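Local coordinates for type 4 fimbrial biogenesis protein PilY1 (Pseudomonas aeruginosa, PDB 3HX6) that primes type IV pilus assembly, supports twitching motility and adhesion to host cells, and seems to regulate pilus retraction through binding and release of calcium, at residues 242-247 and 272-277; 339-344 and 372-377; 476-481 and 525-530. The protein carries 3 engineered substitutions. All coordinates share one frame; numbering follows the deposited sequence.

Contact 1 of 3, residues 242-247 and 272-277; sequences TGRTGV and DLQGNL
In the PilY1 beta-propeller, Gln274 at the tip of a blade's hairpin plugs into the loop that joins this blade to the preceding one, where it grips the backbone of Arg244 and reaches weakly to Val247. The hairpin links strands 267-272 and 276-281 through a type I turn from Asp272 to Gly275, and the interblade loop follows strand 235-241. A primary amide suits the place, offering acceptor and donor together: OE1 of Gln274 takes the N-H of Arg244 (N to OE1 2.7 Å), while NE2 of Gln274 gives a hydrogen to Arg244 O at 2.6 Å. The second bond lies in the plane of the Arg244 carbonyl, although that oxygen sits 26° out of the amide plane of Gln274. NE2 adds a weak bond to Val247 O at 3.0 Å. The chain of Gln274 is extended beyond CG (chi2 176°), which carries the amide across the gap. Gly243 suits its place twice over: its phi is positive, and having no side chain it leaves the way clear for Gln274 OE1.

Arg244 bends back and slides past Gln274 in the opposite direction. Its guanidinium has CG of Gln274 over one face, with NH1 of Arg244 3.6 Å from that carbon, and Gln274 O at its edge.

Asp272 and Asn276 brace the turn. Asp272 OD2 accepts from Asn276 N at 2.8 Å, met from above the carboxylate plane, and weakly from Gln274 N. ND2 of Asn276 meets the syn lone pair of Asp272 OD1 at 3.0 Å and gives Gln274 OE1 a weak bond; OD1 of Asn276 turns to Ser317. The bond from Gly275 N to Asp272 O, the weak one from Asp272 N to Asn276 O and the left-handed backbone of Gly275 define a type I turn with a G1 bulge, the classic tight closure of a beta hairpin.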
ATOM      1  N   THR A 242     -42.583  -3.888  -5.254  1.00 17.36           N
ATOM      2  CA  THR A 242     -43.655  -4.718  -5.809  1.00 19.27           C
ATOM      3  C   THR A 242     -43.154  -5.767  -6.795  1.00 18.90           C
ATOM      4  O   THR A 242     -43.258  -6.967  -6.535  1.00 18.99           O
ATOM      5  CB  THR A 242     -44.731  -3.860  -6.516  1.00 21.77           C
ATOM      6  OG1 THR A 242     -45.292  -2.931  -5.581  1.00 23.21           O
ATOM      7  CG2 THR A 242     -45.847  -4.745  -7.061  1.00 20.20           C
ATOM      8  N   GLY A 243     -42.603  -5.316  -7.917  1.00 18.63           N
ATOM      9  CA  GLY A 243     -42.109  -6.242  -8.920  1.00 17.57           C
ATOM     10  C   GLY A 243     -43.265  -7.043  -9.490  1.00 19.45           C
ATOM     11  O   GLY A 243     -44.403  -6.575  -9.508  1.00 17.90           O
ATOM     12  N   ARG A 244     -42.976  -8.252  -9.954  1.00 20.74           N
ATOM     13  CA  ARG A 244     -44.002  -9.130 -10.511  1.00 22.72           C
ATOM     14  C   ARG A 244     -44.579  -9.956  -9.361  1.00 23.21           C
ATOM     15  O   ARG A 244     -43.840 -10.631  -8.656  1.00 24.43           O
ATOM     16  CB  ARG A 244     -43.376 -10.043 -11.566  1.00 23.33           C
ATOM     17  CG  ARG A 244     -42.749  -9.294 -12.740  1.00 24.98           C
ATOM     18  CD  ARG A 244     -41.441  -9.953 -13.149  1.00 27.55           C
ATOM     19  NE  ARG A 244     -41.629 -11.381 -13.348  1.00 31.29           N
ATOM     20  CZ  ARG A 244     -40.660 -12.286 -13.294  1.00 30.31           C
ATOM     21  NH1 ARG A 244     -39.407 -11.925 -13.044  1.00 30.46           N
ATOM     22  NH2 ARG A 244     -40.955 -13.560 -13.490  1.00 36.12           N
ATOM     23  N   THR A 245     -45.893  -9.901  -9.168  1.00 24.48           N
ATOM     24  CA  THR A 245     -46.518 -10.634  -8.065  1.00 24.58           C
ATOM     25  C   THR A 245     -46.886 -12.079  -8.379  1.00 25.52           C
ATOM     26  O   THR A 245     -46.953 -12.485  -9.541  1.00 25.28           O
ATOM     27  CB  THR A 245     -47.781  -9.908  -7.561  1.00 23.61           C
ATOM     28  OG1 THR A 245     -48.719  -9.771  -8.635  1.00 21.77           O
ATOM     29  CG2 THR A 245     -47.421  -8.524  -7.030  1.00 22.49           C
ATOM     30  N   GLY A 246     -47.118 -12.857  -7.325  1.00 26.37           N
ATOM     31  CA  GLY A 246     -47.467 -14.255  -7.503  1.00 28.98           C
ATOM     32  C   GLY A 246     -46.284 -15.085  -7.968  1.00 30.12           C
ATOM     33  O   GLY A 246     -46.420 -16.281  -8.246  1.00 31.75           O
ATOM     34  N   VAL A 247     -45.123 -14.445  -8.068  1.00 28.33           N
ATOM     35  CA  VAL A 247     -43.894 -15.121  -8.483  1.00 26.63           C
ATOM     36  C   VAL A 247     -42.854 -14.896  -7.387  1.00 24.21           C
ATOM     37  O   VAL A 247     -42.638 -13.771  -6.955  1.00 24.29           O
ATOM     38  CB  VAL A 247     -43.357 -14.553  -9.830  1.00 26.56           C
ATOM     39  CG1 VAL A 247     -41.932 -15.040 -10.082  1.00 26.67           C
ATOM     40  CG2 VAL A 247     -44.258 -15.000 -10.975  1.00 27.99           C
ATOM     41  N   ASP A 272     -32.977  -8.192  -7.464  1.00 13.22           N
ATOM     42  CA  ASP A 272     -33.771  -9.169  -6.739  1.00 11.91           C
ATOM     43  C   ASP A 272     -33.820 -10.488  -7.517  1.00 12.95           C
ATOM     44  O   ASP A 272     -33.265 -10.589  -8.615  1.00 11.28           O
ATOM     45  CB  ASP A 272     -35.180  -8.621  -6.461  1.00 11.81           C
ATOM     46  CG  ASP A 272     -36.003  -8.415  -7.723  1.00 17.44           C
ATOM     47  OD1 ASP A 272     -37.053  -7.733  -7.628  1.00 17.45           O
ATOM     48  OD2 ASP A 272     -35.620  -8.930  -8.798  1.00 13.11           O
ATOM     49  N   LEU A 273     -34.461 -11.499  -6.941  1.00 12.55           N
ATOM     50  CA  LEU A 273     -34.559 -12.803  -7.586  1.00 15.82           C
ATOM     51  C   LEU A 273     -35.312 -12.734  -8.903  1.00 14.98           C
ATOM     52  O   LEU A 273     -35.167 -13.608  -9.752  1.00 15.02           O
ATOM     53  CB  LEU A 273     -35.252 -13.810  -6.660  1.00 17.50           C
ATOM     54  CG  LEU A 273     -34.519 -14.139  -5.356  1.00 19.87           C
ATOM     55  CD1 LEU A 273     -35.330 -15.146  -4.549  1.00 20.34           C
ATOM     56  CD2 LEU A 273     -33.135 -14.697  -5.675  1.00 19.97           C
ATOM     57  N   GLN A 274     -36.111 -11.686  -9.074  1.00 14.64           N
ATOM     58  CA  GLN A 274     -36.892 -11.520 -10.295  1.00 13.25           C
ATOM     59  C   GLN A 274     -36.138 -10.824 -11.411  1.00 13.83           C
ATOM     60  O   GLN A 274     -36.651 -10.690 -12.523  1.00 16.49           O
ATOM     61  CB  GLN A 274     -38.175 -10.752  -9.996  1.00 12.85           C
ATOM     62  CG  GLN A 274     -39.296 -11.638  -9.485  1.00 12.44           C
ATOM     63  CD  GLN A 274     -40.521 -10.850  -9.100  1.00 14.75           C
ATOM     64  OE1 GLN A 274     -40.696  -9.707  -9.525  1.00 16.31           O
ATOM     65  NE2 GLN A 274     -41.393 -11.460  -8.302  1.00 13.73           N
ATOM     66  N   GLY A 275     -34.923 -10.379 -11.114  1.00 12.70           N
ATOM     67  CA  GLY A 275     -34.126  -9.703 -12.117  1.00 11.22           C
ATOM     68  C   GLY A 275     -34.329  -8.204 -12.159  1.00 12.75           C
ATOM     69  O   GLY A 275     -33.822  -7.530 -13.057  1.00 14.57           O
ATOM     70  N   ASN A 276     -35.074  -7.664 -11.202  1.00 11.97           N
ATOM     71  CA  ASN A 276     -35.298  -6.225 -11.172  1.00 11.55           C
ATOM     72  C   ASN A 276     -34.143  -5.548 -10.448  1.00 12.71           C
ATOM     73  O   ASN A 276     -33.704  -6.024  -9.406  1.00 13.21           O
ATOM     74  CB  ASN A 276     -36.593  -5.895 -10.433  1.00  9.86           C
ATOM     75  CG  ASN A 276     -37.792  -6.572 -11.043  1.00 14.84           C
ATOM     76  OD1 ASN A 276     -38.190  -6.256 -12.165  1.00 14.71           O
ATOM     77  ND2 ASN A 276     -38.373  -7.522 -10.312  1.00 11.33           N
ATOM     78  N   LEU A 277     -33.648  -4.446 -11.003  1.00 12.40           N
ATOM     79  CA  LEU A 277     -32.573  -3.699 -10.354  1.00 13.48           C
ATOM     80  C   LEU A 277     -33.282  -2.488  -9.754  1.00 12.71           C
ATOM     81  O   LEU A 277     -33.698  -1.572 -10.470  1.00 12.92           O
ATOM     82  CB  LEU A 277     -31.515  -3.260 -11.374  1.00 11.54           C
ATOM     83  CG  LEU A 277     -30.161  -2.740 -10.858  1.00 12.04           C
ATOM     84  CD1 LEU A 277     -30.359  -1.478 -10.029  1.00 11.59           C
ATOM     85  CD2 LEU A 277     -29.469  -3.823 -10.040  1.00 10.94           C
TER

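Contact 2 of 3, residues 339-344 and 372-377; sequences TRKGYI and WDQQTK
Trp372 and Lys341 meet where two neighbouring antiparallel strands of the beta-propeller domain, 343-348 and 367-373, run out into their loops. From CB of Trp372 the side chain swings with CG anti to the backbone N (chi1 -170°), which turns the N-H edge of the indole toward the partner chain. CD1 then lies 3.5 Å from Tyr343 O, near the ring plane. The next atom, NE1, donates to Lys341 O at 2.9 Å, with that oxygen only 8° out of the indole plane. Further round, CE2 and CZ2 of Trp372 each lie 3.5 Å from the same Lys341 O, with Thr339 OG1 a looser neighbour of CZ2. CG of Gln374 sits 3.4 Å above the ring plane, over its centre, while His337 stacks on the indole and Trp422 meets it edge-to-face. A tryptophan fits here because it combines a broad hydrophobic surface with one N-H able to satisfy a loop carbonyl.

Next to it in the sheet, Tyr343 and Asp373 form a hydrogen-bonded pair: Tyr343 N reaches Asp373 O, and Asp373 N points nearly along the C=O axis of Tyr343. Gly342, lacking a side chain and at positive phi, lets its CA come within 4.1 Å of Gln374 CA. Asp373 OD2 makes a hydrogen bond to Tyr269 and a salt bridge to Arg279 of the preceding blade, and OD1 accepts from Gln375 N in an Asx turn.

The Tyr343 side chain touches Asn259 and is about 10 Å from the bound calcium ion. Thr376 comes to the edge of the tyrosine ring, its OG1 in the ring plane and 3.4 Å from Tyr343 CD1.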
ATOM      1  N   THR A 339     -20.053  11.642 -19.111  1.00 25.13           N
ATOM      2  CA  THR A 339     -20.509  13.025 -19.279  1.00 25.12           C
ATOM      3  C   THR A 339     -20.643  13.732 -17.939  1.00 26.87           C
ATOM      4  O   THR A 339     -20.919  14.930 -17.886  1.00 26.79           O
ATOM      5  CB  THR A 339     -21.886  13.093 -19.964  1.00 23.67           C
ATOM      6  OG1 THR A 339     -22.848  12.386 -19.170  1.00 25.38           O
ATOM      7  CG2 THR A 339     -21.827  12.478 -21.354  1.00 24.21           C
ATOM      8  N   ARG A 340     -20.455  12.976 -16.863  1.00 26.23           N
ATOM      9  CA  ARG A 340     -20.563  13.489 -15.506  1.00 27.10           C
ATOM     10  C   ARG A 340     -22.010  13.694 -15.077  1.00 26.10           C
ATOM     11  O   ARG A 340     -22.280  14.196 -13.985  1.00 27.43           O
ATOM     12  CB  ARG A 340     -19.766  14.787 -15.334  1.00 30.11           C
ATOM     13  CG  ARG A 340     -18.259  14.585 -15.423  1.00 33.49           C
ATOM     14  CD  ARG A 340     -17.498  15.763 -14.830  1.00 37.53           C
ATOM     15  NE  ARG A 340     -17.554  15.779 -13.369  1.00 40.25           N
ATOM     16  CZ  ARG A 340     -16.910  14.918 -12.584  1.00 42.16           C
ATOM     17  NH1 ARG A 340     -16.155  13.963 -13.117  1.00 44.29           N
ATOM     18  NH2 ARG A 340     -17.021  15.008 -11.265  1.00 41.92           N
ATOM     19  N   LYS A 341     -22.944  13.309 -15.938  1.00 23.20           N
ATOM     20  CA  LYS A 341     -24.352  13.398 -15.586  1.00 23.13           C
ATOM     21  C   LYS A 341     -24.829  11.994 -15.232  1.00 20.97           C
ATOM     22  O   LYS A 341     -24.815  11.097 -16.076  1.00 19.04           O
ATOM     23  CB  LYS A 341     -25.200  13.910 -16.745  1.00 25.11           C
ATOM     24  CG  LYS A 341     -26.681  13.958 -16.388  1.00 29.22           C
ATOM     25  CD  LYS A 341     -27.545  14.320 -17.577  1.00 34.11           C
ATOM     26  CE  LYS A 341     -29.009  14.387 -17.180  1.00 38.39           C
ATOM     27  NZ  LYS A 341     -29.889  14.711 -18.345  1.00 41.89           N
ATOM     28  N   GLY A 342     -25.249  11.802 -13.989  1.00 19.35           N
ATOM     29  CA  GLY A 342     -25.732  10.496 -13.587  1.00 17.17           C
ATOM     30  C   GLY A 342     -24.631   9.463 -13.425  1.00 18.05           C
ATOM     31  O   GLY A 342     -23.436   9.785 -13.452  1.00 15.22           O
ATOM     32  N   TYR A 343     -25.040   8.213 -13.252  1.00 15.39           N
ATOM     33  CA  TYR A 343     -24.094   7.126 -13.054  1.00 16.27           C
ATOM     34  C   TYR A 343     -24.461   5.892 -13.849  1.00 14.70           C
ATOM     35  O   TYR A 343     -25.624   5.673 -14.185  1.00 15.48           O
ATOM     36  CB  TYR A 343     -24.043   6.723 -11.576  1.00 15.94           C
ATOM     37  CG  TYR A 343     -23.234   7.638 -10.692  1.00 17.21           C
ATOM     38  CD1 TYR A 343     -23.748   8.857 -10.255  1.00 17.28           C
ATOM     39  CD2 TYR A 343     -21.950   7.276 -10.281  1.00 17.75           C
ATOM     40  CE1 TYR A 343     -23.004   9.692  -9.426  1.00 17.96           C
ATOM     41  CE2 TYR A 343     -21.195   8.107  -9.455  1.00 18.65           C
ATOM     42  CZ  TYR A 343     -21.732   9.313  -9.031  1.00 19.66           C
ATOM     43  OH  TYR A 343     -20.999  10.131  -8.204  1.00 24.18           O
ATOM     44  N   ILE A 344     -23.452   5.086 -14.144  1.00 13.00           N
ATOM     45  CA  ILE A 344     -23.678   3.844 -14.848  1.00 12.64           C
ATOM     46  C   ILE A 344     -23.777   2.801 -13.745  1.00 12.54           C
ATOM     47  O   ILE A 344     -22.845   2.619 -12.965  1.00 13.31           O
ATOM     48  CB  ILE A 344     -22.509   3.516 -15.809  1.00 15.23           C
ATOM     49  CG1 ILE A 344     -22.449   4.577 -16.914  1.00 12.20           C
ATOM     50  CG2 ILE A 344     -22.694   2.114 -16.408  1.00 10.98           C
ATOM     51  CD1 ILE A 344     -21.269   4.446 -17.855  1.00 15.67           C
ATOM     52  N   TRP A 372     -27.558   3.272 -17.441  1.00 12.40           N
ATOM     53  CA  TRP A 372     -27.401   4.676 -17.098  1.00 13.48           C
ATOM     54  C   TRP A 372     -28.528   5.211 -16.222  1.00 12.54           C
ATOM     55  O   TRP A 372     -29.680   5.237 -16.638  1.00 14.61           O
ATOM     56  CB  TRP A 372     -27.321   5.511 -18.374  1.00 14.17           C
ATOM     57  CG  TRP A 372     -26.919   6.940 -18.168  1.00 17.16           C
ATOM     58  CD1 TRP A 372     -26.508   7.526 -17.002  1.00 16.73           C
ATOM     59  CD2 TRP A 372     -26.820   7.950 -19.179  1.00 15.70           C
ATOM     60  NE1 TRP A 372     -26.157   8.832 -17.228  1.00 15.84           N
ATOM     61  CE2 TRP A 372     -26.336   9.120 -18.555  1.00 16.89           C
ATOM     62  CE3 TRP A 372     -27.089   7.976 -20.555  1.00 17.63           C
ATOM     63  CZ2 TRP A 372     -26.113  10.311 -19.262  1.00 17.79           C
ATOM     64  CZ3 TRP A 372     -26.869   9.163 -21.261  1.00 17.50           C
ATOM     65  CH2 TRP A 372     -26.385  10.313 -20.609  1.00 17.38           C
ATOM     66  N   ASP A 373     -28.194   5.609 -15.000  1.00 10.91           N
ATOM     67  CA  ASP A 373     -29.175   6.217 -14.105  1.00 12.50           C
ATOM     68  C   ASP A 373     -28.840   7.701 -14.258  1.00 11.50           C
ATOM     69  O   ASP A 373     -27.813   8.152 -13.768  1.00 10.91           O
ATOM     70  CB  ASP A 373     -28.948   5.791 -12.651  1.00 12.25           C
ATOM     71  CG  ASP A 373     -29.982   6.379 -11.708  1.00 15.14           C
ATOM     72  OD1 ASP A 373     -30.745   7.271 -12.146  1.00 15.51           O
ATOM     73  OD2 ASP A 373     -30.032   5.958 -10.531  1.00 12.99           O
ATOM     74  N   GLN A 374     -29.694   8.454 -14.947  1.00 13.92           N
ATOM     75  CA  GLN A 374     -29.429   9.874 -15.178  1.00 16.81           C
ATOM     76  C   GLN A 374     -29.992  10.816 -14.125  1.00 17.61           C
ATOM     77  O   GLN A 374     -29.830  12.033 -14.228  1.00 17.75           O
ATOM     78  CB  GLN A 374     -29.990  10.294 -16.535  1.00 17.38           C
ATOM     79  CG  GLN A 374     -29.694   9.338 -17.664  1.00 17.53           C
ATOM     80  CD  GLN A 374     -30.095   9.920 -19.002  1.00 20.11           C
ATOM     81  OE1 GLN A 374     -30.445   9.195 -19.927  1.00 23.67           O
ATOM     82  NE2 GLN A 374     -30.034  11.238 -19.111  1.00 20.32           N
ATOM     83  N   GLN A 375     -30.643  10.260 -13.112  1.00 16.14           N
ATOM     84  CA  GLN A 375     -31.264  11.078 -12.070  1.00 18.46           C
ATOM     85  C   GLN A 375     -30.640  10.799 -10.712  1.00 18.61           C
ATOM     86  O   GLN A 375     -31.311  10.327  -9.804  1.00 18.21           O
ATOM     87  CB  GLN A 375     -32.759  10.768 -12.018  1.00 15.83           C
ATOM     88  CG  GLN A 375     -33.450  10.906 -13.363  1.00 16.97           C
ATOM     89  CD  GLN A 375     -34.908  10.492 -13.305  1.00 18.59           C
ATOM     90  OE1 GLN A 375     -35.233   9.302 -13.282  1.00 21.25           O
ATOM     91  NE2 GLN A 375     -35.793  11.473 -13.263  1.00 18.00           N
ATOM     92  N   THR A 376     -29.355  11.113 -10.577  1.00 19.65           N
ATOM     93  CA  THR A 376     -28.625  10.846  -9.343  1.00 18.88           C
ATOM     94  C   THR A 376     -28.186  12.102  -8.597  1.00 18.26           C
ATOM     95  O   THR A 376     -27.270  12.054  -7.782  1.00 18.91           O
ATOM     96  CB  THR A 376     -27.371  10.009  -9.648  1.00 17.35           C
ATOM     97  OG1 THR A 376     -26.514  10.751 -10.524  1.00 17.46           O
ATOM     98  CG2 THR A 376     -27.756   8.691 -10.328  1.00 12.98           C
ATOM     99  N   LYS A 377     -28.843  13.221  -8.867  1.00 19.69           N
ATOM    100  CA  LYS A 377     -28.491  14.469  -8.207  1.00 22.12           C
ATOM    101  C   LYS A 377     -29.599  14.930  -7.269  1.00 22.33           C
ATOM    102  O   LYS A 377     -29.790  16.128  -7.048  1.00 22.09           O
ATOM    103  CB  LYS A 377     -28.196  15.546  -9.252  1.00 26.51           C
ATOM    104  CG  LYS A 377     -26.992  16.414  -8.918  1.00 32.28           C
ATOM    105  CD  LYS A 377     -26.340  16.952 -10.186  1.00 37.21           C
ATOM    106  CE  LYS A 377     -27.266  17.880 -10.958  1.00 40.40           C
ATOM    107  NZ  LYS A 377     -27.449  19.185 -10.262  1.00 45.99           N
TER

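Contact 3 of 3, residues 476-481 and 525-530; sequences ASNWTY and KGLGGL
With chi1 near -69°, Asn478 sets its CG opposite the carbonyl carbon, and Leu527 does the same at -70°; the two side chains then cross at about a right angle. As modelled, the amide carbon, CG of Asn478, comes roughly 3.7 Å from CD1 of Leu527, and ND2 of Asn478 lies roughly 3.8 Å from the same methyl. These spacings are approximate, since Leu527 is poorly ordered, and that of Asn478 OD1 from the Leu527 backbone is doubtful, as the atoms are too close in the model. The nitrogen has a firm partner elsewhere: ND2 donates to Thr464 O on the adjacent strand. Asparagine thus suits the place by bonding to a strand carbonyl while its amide end abuts the leucine branch.

Strand 477-483 runs inside a large mixed beta-sheet, flanked by 459-466 and 521-524. The chain leaving 521-524 forms the loop 525-530, which runs past the strand, touching it at Leu527 and Leu530. Gly529, on the way to Leu530, takes a positive phi, which glycine adopts readily. Leu527 also touches Ile465 and, together with Ala476, Ala131 of helix 130-137, so these two residues join the sheet to that helix.

Two residues on from Asn478, on the same side of the strand, Thr480 presents both branches to Leu530, and the side chains pass at a slant. Thr480 CG2 is 4.1 Å from Leu530 CD1, an ordinary methyl contact, and Thr480 OG1 stands 4.0 Å from Leu530 CD2. That hydroxyl is hydrogen-bonded to Gln524, while the beta-branched threonine offers its methyl to the leucine.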
ATOM      1  N   ALA A 476     -16.737 -26.096  -9.795  1.00 27.47           N
ATOM      2  CA  ALA A 476     -16.951 -24.945 -10.669  1.00 27.51           C
ATOM      3  C   ALA A 476     -15.626 -24.282 -11.029  1.00 27.24           C
ATOM      4  O   ALA A 476     -14.608 -24.529 -10.388  1.00 28.31           O
ATOM      5  CB  ALA A 476     -17.866 -23.938  -9.985  1.00 27.66           C
ATOM      6  N   SER A 477     -15.645 -23.444 -12.062  1.00 25.83           N
ATOM      7  CA  SER A 477     -14.444 -22.740 -12.493  1.00 25.15           C
ATOM      8  C   SER A 477     -14.692 -21.240 -12.375  1.00 23.69           C
ATOM      9  O   SER A 477     -15.815 -20.768 -12.549  1.00 23.69           O
ATOM     10  CB  SER A 477     -14.086 -23.111 -13.935  1.00 26.62           C
ATOM     11  OG  SER A 477     -15.090 -22.702 -14.843  1.00 31.61           O
ATOM     12  N   ASN A 478     -13.637 -20.496 -12.079  1.00 22.05           N
ATOM     13  CA  ASN A 478     -13.748 -19.060 -11.899  1.00 22.49           C
ATOM     14  C   ASN A 478     -13.008 -18.228 -12.922  1.00 20.71           C
ATOM     15  O   ASN A 478     -11.847 -18.488 -13.240  1.00 19.83           O
ATOM     16  CB  ASN A 478     -13.252 -18.675 -10.507  1.00 25.51           C
ATOM     17  CG  ASN A 478     -14.167 -19.164  -9.403  1.00 30.01           C
ATOM     18  OD1 ASN A 478     -13.704 -19.548  -8.335  1.00 33.18           O
ATOM     19  ND2 ASN A 478     -15.474 -19.135  -9.649  1.00 31.52           N
ATOM     20  N   TRP A 479     -13.698 -17.213 -13.426  1.00 18.69           N
ATOM     21  CA  TRP A 479     -13.123 -16.291 -14.386  1.00 17.09           C
ATOM     22  C   TRP A 479     -13.147 -14.884 -13.813  1.00 16.87           C
ATOM     23  O   TRP A 479     -14.191 -14.399 -13.376  1.00 18.08           O
ATOM     24  CB  TRP A 479     -13.900 -16.317 -15.703  1.00 16.31           C
ATOM     25  CG  TRP A 479     -13.540 -17.464 -16.572  1.00 17.38           C
ATOM     26  CD1 TRP A 479     -14.063 -18.721 -16.537  1.00 18.95           C
ATOM     27  CD2 TRP A 479     -12.536 -17.474 -17.594  1.00 17.14           C
ATOM     28  NE1 TRP A 479     -13.450 -19.517 -17.476  1.00 18.02           N
ATOM     29  CE2 TRP A 479     -12.509 -18.775 -18.139  1.00 19.36           C
ATOM     30  CE3 TRP A 479     -11.658 -16.508 -18.101  1.00 17.94           C
ATOM     31  CZ2 TRP A 479     -11.636 -19.136 -19.172  1.00 18.22           C
ATOM     32  CZ3 TRP A 479     -10.791 -16.866 -19.127  1.00 20.24           C
ATOM     33  CH2 TRP A 479     -10.788 -18.173 -19.652  1.00 17.05           C
ATOM     34  N   THR A 480     -11.984 -14.244 -13.805  1.00 15.64           N
ATOM     35  CA  THR A 480     -11.847 -12.881 -13.313  1.00 16.01           C
ATOM     36  C   THR A 480     -11.803 -11.973 -14.532  1.00 13.99           C
ATOM     37  O   THR A 480     -11.043 -12.224 -15.464  1.00 16.29           O
ATOM     38  CB  THR A 480     -10.535 -12.697 -12.521  1.00 17.55           C
ATOM     39  OG1 THR A 480     -10.540 -13.564 -11.382  1.00 16.80           O
ATOM     40  CG2 THR A 480     -10.391 -11.254 -12.054  1.00 17.05           C
ATOM     41  N   TYR A 481     -12.621 -10.927 -14.531  1.00 13.41           N
ATOM     42  CA  TYR A 481     -12.662  -9.997 -15.654  1.00 11.51           C
ATOM     43  C   TYR A 481     -12.331  -8.573 -15.246  1.00 11.16           C
ATOM     44  O   TYR A 481     -12.586  -8.159 -14.120  1.00 11.00           O
ATOM     45  CB  TYR A 481     -14.053  -9.979 -16.305  1.00 12.35           C
ATOM     46  CG  TYR A 481     -14.524 -11.287 -16.913  1.00 13.28           C
ATOM     47  CD1 TYR A 481     -15.296 -12.185 -16.175  1.00 15.05           C
ATOM     48  CD2 TYR A 481     -14.226 -11.609 -18.238  1.00 13.97           C
ATOM     49  CE1 TYR A 481     -15.769 -13.372 -16.741  1.00 14.10           C
ATOM     50  CE2 TYR A 481     -14.688 -12.794 -18.819  1.00 14.56           C
ATOM     51  CZ  TYR A 481     -15.460 -13.669 -18.064  1.00 16.58           C
ATOM     52  OH  TYR A 481     -15.921 -14.837 -18.632  1.00 14.48           O
ATOM     53  N   LYS A 525      -7.638 -19.981 -10.102  1.00 49.38           N
ATOM     54  CA  LYS A 525      -7.815 -21.134  -9.222  1.00 53.85           C
ATOM     55  C   LYS A 525      -9.039 -21.075  -8.314  1.00 55.66           C
ATOM     56  O   LYS A 525      -9.676 -20.027  -8.167  1.00 55.98           O
ATOM     57  CB  LYS A 525      -6.564 -21.345  -8.361  1.00 56.17           C
ATOM     58  CG  LYS A 525      -5.405 -22.005  -9.096  1.00 59.42           C
ATOM     59  CD  LYS A 525      -4.223 -22.245  -8.163  1.00 60.88           C
ATOM     60  CE  LYS A 525      -3.127 -23.057  -8.842  1.00 62.57           C
ATOM     61  NZ  LYS A 525      -2.633 -22.414 -10.093  1.00 64.07           N
ATOM     62  N   GLY A 526      -9.344 -22.225  -7.713  1.00 57.18           N
ATOM     63  CA  GLY A 526     -10.479 -22.379  -6.818  1.00 59.04           C
ATOM     64  C   GLY A 526     -11.063 -21.126  -6.201  1.00 60.26           C
ATOM     65  O   GLY A 526     -10.339 -20.233  -5.761  1.00 61.52           O
ATOM     66  N   LEU A 527     -12.389 -21.081  -6.159  1.00 61.01           N
ATOM     67  CA  LEU A 527     -13.133 -19.951  -5.606  1.00 60.85           C
ATOM     68  C   LEU A 527     -12.463 -19.262  -4.426  1.00 59.96           C
ATOM     69  O   LEU A 527     -11.855 -19.909  -3.571  1.00 60.85           O
ATOM     70  CB  LEU A 527     -14.536 -20.403  -5.195  1.00 62.38           C
ATOM     71  CG  LEU A 527     -15.512 -20.766  -6.318  1.00 63.17           C
ATOM     72  CD1 LEU A 527     -15.002 -21.946  -7.135  1.00 63.53           C
ATOM     73  CD2 LEU A 527     -16.845 -21.097  -5.701  1.00 64.01           C
ATOM     74  N   GLY A 528     -12.588 -17.940  -4.394  1.00 58.40           N
ATOM     75  CA  GLY A 528     -12.006 -17.156  -3.323  1.00 55.85           C
ATOM     76  C   GLY A 528     -12.518 -15.727  -3.340  1.00 53.76           C
ATOM     77  O   GLY A 528     -12.065 -14.889  -2.557  1.00 54.85           O
ATOM     78  N   GLY A 529     -13.467 -15.451  -4.233  1.00 51.20           N
ATOM     79  CA  GLY A 529     -14.027 -14.116  -4.343  1.00 45.33           C
ATOM     80  C   GLY A 529     -12.967 -13.126  -4.783  1.00 42.10           C
ATOM     81  O   GLY A 529     -11.818 -13.504  -5.002  1.00 41.22           O
ATOM     82  N   LEU A 530     -13.344 -11.861  -4.934  1.00 38.43           N
ATOM     83  CA  LEU A 530     -12.381 -10.847  -5.336  1.00 37.05           C
ATOM     84  C   LEU A 530     -12.195  -9.783  -4.268  1.00 35.07           C
ATOM     85  O   LEU A 530     -13.158  -9.291  -3.681  1.00 33.17           O
ATOM     86  CB  LEU A 530     -12.799 -10.165  -6.645  1.00 35.88           C
ATOM     87  CG  LEU A 530     -12.608 -10.908  -7.967  1.00 35.75           C
ATOM     88  CD1 LEU A 530     -12.856  -9.937  -9.111  1.00 36.08           C
ATOM     89  CD2 LEU A 530     -11.202 -11.472  -8.066  1.00 35.44           C
TER

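Read from the N terminus, the three contacts follow one another in series, and none nests within or crosses another. Contact 1 closes a loop of 24 residues that includes strands 251-257 and 267-272 and the calcium-binding residues between them, tying one propeller blade to its predecessor. Contact 2 then closes 27 residues, pairing strands 343-348 and 367-373; its nearest atoms are about 7 Å from contact 1, without touching. Contact 3 spans 43 residues and holds the loop after strand 521-524 to strand 477-483. Contacts 2 and 3 reach the same large sheet but lie on opposite sides of the chain's centre, their centres about 31 Å apart.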